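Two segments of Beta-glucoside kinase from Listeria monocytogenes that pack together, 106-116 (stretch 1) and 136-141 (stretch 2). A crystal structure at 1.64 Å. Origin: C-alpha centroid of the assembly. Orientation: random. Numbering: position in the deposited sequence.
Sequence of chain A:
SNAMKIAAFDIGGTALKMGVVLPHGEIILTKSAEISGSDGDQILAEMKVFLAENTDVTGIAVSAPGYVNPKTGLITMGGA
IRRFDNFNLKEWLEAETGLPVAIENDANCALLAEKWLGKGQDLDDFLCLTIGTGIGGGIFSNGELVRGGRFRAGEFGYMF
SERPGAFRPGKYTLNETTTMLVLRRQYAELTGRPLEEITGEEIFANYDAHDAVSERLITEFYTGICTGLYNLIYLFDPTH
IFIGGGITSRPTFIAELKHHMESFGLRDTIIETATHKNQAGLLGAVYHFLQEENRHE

Stretch 1, residues 106-116: DANCALLAEKW
Stretch 2 (136-141) GGGIFS

Residues 106-116 form a regular α-helix, phi/psi near -63/-42, and residues 136-141 an extended strand, phi/psi near -130/140. Their axes approach to 7.0 Å with a signed crossing angle of -53°, and the register is set where Asn108 CA lies 5.3 Å from Gly138 CA. Backbone hydrogen bonds from N to the O four residues earlier, such as Leu111 N to Ala107 O, 3.0 Å, hold the helix; no direct hydrogen bond joins it to the strand.

The strand backbone is packed closely by Ala107 and Leu111, and at Gly138 the lack of a side chain matters. Ala107 points toward the strand; Ala107 CB is only 3.2 Å from Gly137 O, a close contact in which alanine presents a single methyl to the strand backbone. Leu111 (chi1 t, chi2 148°) places CD1 3.4 Å from Gly138 C; a CB on Gly138 would lie only 3.1 Å from that CD1, so glycine leaves the leucine room.

The apolar contact follows further along. Phe140 (chi1 t, chi2 73°) points toward the helix, and Leu111 CD2 lies 3.7 Å from Phe140 CD1. Lys115 (t, p, t, t) lays its aliphatic chain by the same ring, Lys115 CE 3.7 Å from Phe140 CZ, while its NZ is hydrogen-bonded elsewhere in the structure.

The polar link is a water. Asn108 (chi1 m, chi2 -13°) accepts from it through OD1, 2.9 Å from the water oxygen, which in turn accepts from Ile139 N at 2.9 Å, satisfying a buried amide.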

# COMPACT_ATOMS: atom_id res chain seq x y z
N ASP A 106 -17.10 0.48 6.07
CA ASP A 106 -17.05 -0.30 7.31
C ASP A 106 -15.65 -0.53 7.87
O ASP A 106 -15.43 -0.41 9.08
CB ASP A 106 -17.86 -1.58 7.20
CG ASP A 106 -17.38 -2.53 6.15
OD1 ASP A 106 -16.63 -2.14 5.25
OD2 ASP A 106 -17.76 -3.70 6.23
N ALA A 107 -14.70 -0.88 7.00
CA ALA A 107 -13.29 -1.10 7.42
C ALA A 107 -12.66 0.21 7.91
O ALA A 107 -11.97 0.25 8.94
CB ALA A 107 -12.47 -1.76 6.33
N ASN A 108 -12.94 1.28 7.18
CA ASN A 108 -12.50 2.60 7.57
C ASN A 108 -13.06 3.01 8.89
O ASN A 108 -12.31 3.52 9.71
CB ASN A 108 -12.81 3.66 6.53
CG ASN A 108 -12.01 3.47 5.21
OD1 ASN A 108 -11.05 2.69 5.16
ND2 ASN A 108 -12.43 4.18 4.15
N CYS A 109 -14.35 2.74 9.14
CA CYS A 109 -14.94 3.08 10.43
C CYS A 109 -14.26 2.30 11.57
O CYS A 109 -13.92 2.87 12.60
CB CYS A 109 -16.45 2.82 10.43
SG CYS A 109 -17.39 4.05 9.53
N ALA A 110 -13.97 1.03 11.37
CA ALA A 110 -13.33 0.26 12.42
C ALA A 110 -11.94 0.79 12.67
O ALA A 110 -11.49 0.81 13.83
CB ALA A 110 -13.27 -1.24 12.08
N LEU A 111 -11.25 1.26 11.63
CA LEU A 111 -9.95 1.87 11.86
C LEU A 111 -10.11 3.17 12.68
O LEU A 111 -9.34 3.44 13.57
CB LEU A 111 -9.25 2.15 10.56
CG LEU A 111 -7.83 2.73 10.68
CD1 LEU A 111 -6.94 2.28 9.53
CD2 LEU A 111 -7.88 4.28 10.75
N LEU A 112 -11.10 3.97 12.32
CA LEU A 112 -11.35 5.22 13.02
C LEU A 112 -11.65 4.99 14.50
O LEU A 112 -11.24 5.80 15.33
CB LEU A 112 -12.44 6.02 12.32
CG LEU A 112 -12.10 6.63 10.94
CD1 LEU A 112 -13.35 7.25 10.31
CD2 LEU A 112 -10.89 7.57 10.92
N ALA A 113 -12.33 3.89 14.83
CA ALA A 113 -12.55 3.53 16.23
C ALA A 113 -11.20 3.30 16.93
O ALA A 113 -10.97 3.75 18.09
CB ALA A 113 -13.49 2.35 16.38
N GLU A 114 -10.31 2.60 16.24
CA GLU A 114 -8.96 2.36 16.76
C GLU A 114 -8.18 3.67 17.03
O GLU A 114 -7.50 3.82 18.07
CB GLU A 114 -8.17 1.40 15.83
CG GLU A 114 -7.12 0.57 16.56
CD GLU A 114 -7.71 -0.39 17.54
OE1 GLU A 114 -7.47 -0.25 18.76
OE2 GLU A 114 -8.44 -1.27 17.06
N LYS A 115 -8.29 4.61 16.08
CA LYS A 115 -7.67 5.94 16.16
C LYS A 115 -8.29 6.76 17.32
O LYS A 115 -7.58 7.46 18.07
CB LYS A 115 -7.82 6.71 14.84
CG LYS A 115 -7.35 8.15 14.90
CD LYS A 115 -5.84 8.21 15.22
CE LYS A 115 -5.17 9.58 15.15
NZ LYS A 115 -3.71 9.47 15.57
N TRP A 116 -9.60 6.70 17.45
CA TRP A 116 -10.33 7.56 18.43
C TRP A 116 -10.18 7.08 19.84
O TRP A 116 -9.76 7.83 20.74
CB TRP A 116 -11.81 7.56 18.02
CG TRP A 116 -12.69 8.48 18.83
CD1 TRP A 116 -12.32 9.54 19.65
CD2 TRP A 116 -14.14 8.42 18.92
NE1 TRP A 116 -13.42 10.13 20.24
CE2 TRP A 116 -14.54 9.50 19.84
CE3 TRP A 116 -15.11 7.60 18.39
CZ2 TRP A 116 -15.85 9.72 20.16
CZ3 TRP A 116 -16.43 7.83 18.72
CH2 TRP A 116 -16.81 8.89 19.55
N GLY A 136 -10.52 -7.76 5.35
CA GLY A 136 -10.71 -6.31 5.31
C GLY A 136 -9.43 -5.58 5.62
O GLY A 136 -8.56 -6.11 6.28
N GLY A 137 -9.36 -4.34 5.15
CA GLY A 137 -8.25 -3.47 5.35
C GLY A 137 -8.68 -2.06 5.56
O GLY A 137 -9.64 -1.58 4.94
N GLY A 138 -7.92 -1.38 6.41
CA GLY A 138 -7.93 0.09 6.53
C GLY A 138 -6.49 0.63 6.64
O GLY A 138 -5.59 0.01 7.23
N ILE A 139 -6.29 1.82 6.07
CA ILE A 139 -4.97 2.46 6.00
C ILE A 139 -5.02 3.84 6.65
O ILE A 139 -5.81 4.69 6.24
CB ILE A 139 -4.55 2.69 4.53
CG1 ILE A 139 -4.53 1.38 3.75
CG2 ILE A 139 -3.18 3.41 4.44
CD1 ILE A 139 -4.71 1.54 2.24
N PHE A 140 -4.08 4.07 7.56
CA PHE A 140 -3.85 5.40 8.17
C PHE A 140 -2.38 5.74 7.84
O PHE A 140 -1.45 5.04 8.27
CB PHE A 140 -4.11 5.34 9.66
CG PHE A 140 -4.51 6.66 10.27
CD1 PHE A 140 -5.77 7.18 10.04
CD2 PHE A 140 -3.68 7.32 11.15
CE1 PHE A 140 -6.15 8.37 10.61
CE2 PHE A 140 -4.08 8.51 11.75
CZ PHE A 140 -5.32 9.01 11.49
N SER A 141 -2.20 6.77 7.01
CA SER A 141 -0.87 7.25 6.59
C SER A 141 -0.81 8.76 6.79
O SER A 141 -1.75 9.48 6.46
CB SER A 141 -0.57 6.93 5.16
OG SER A 141 -0.54 5.56 4.86
O HOH W 1 -8.35 2.72 4.21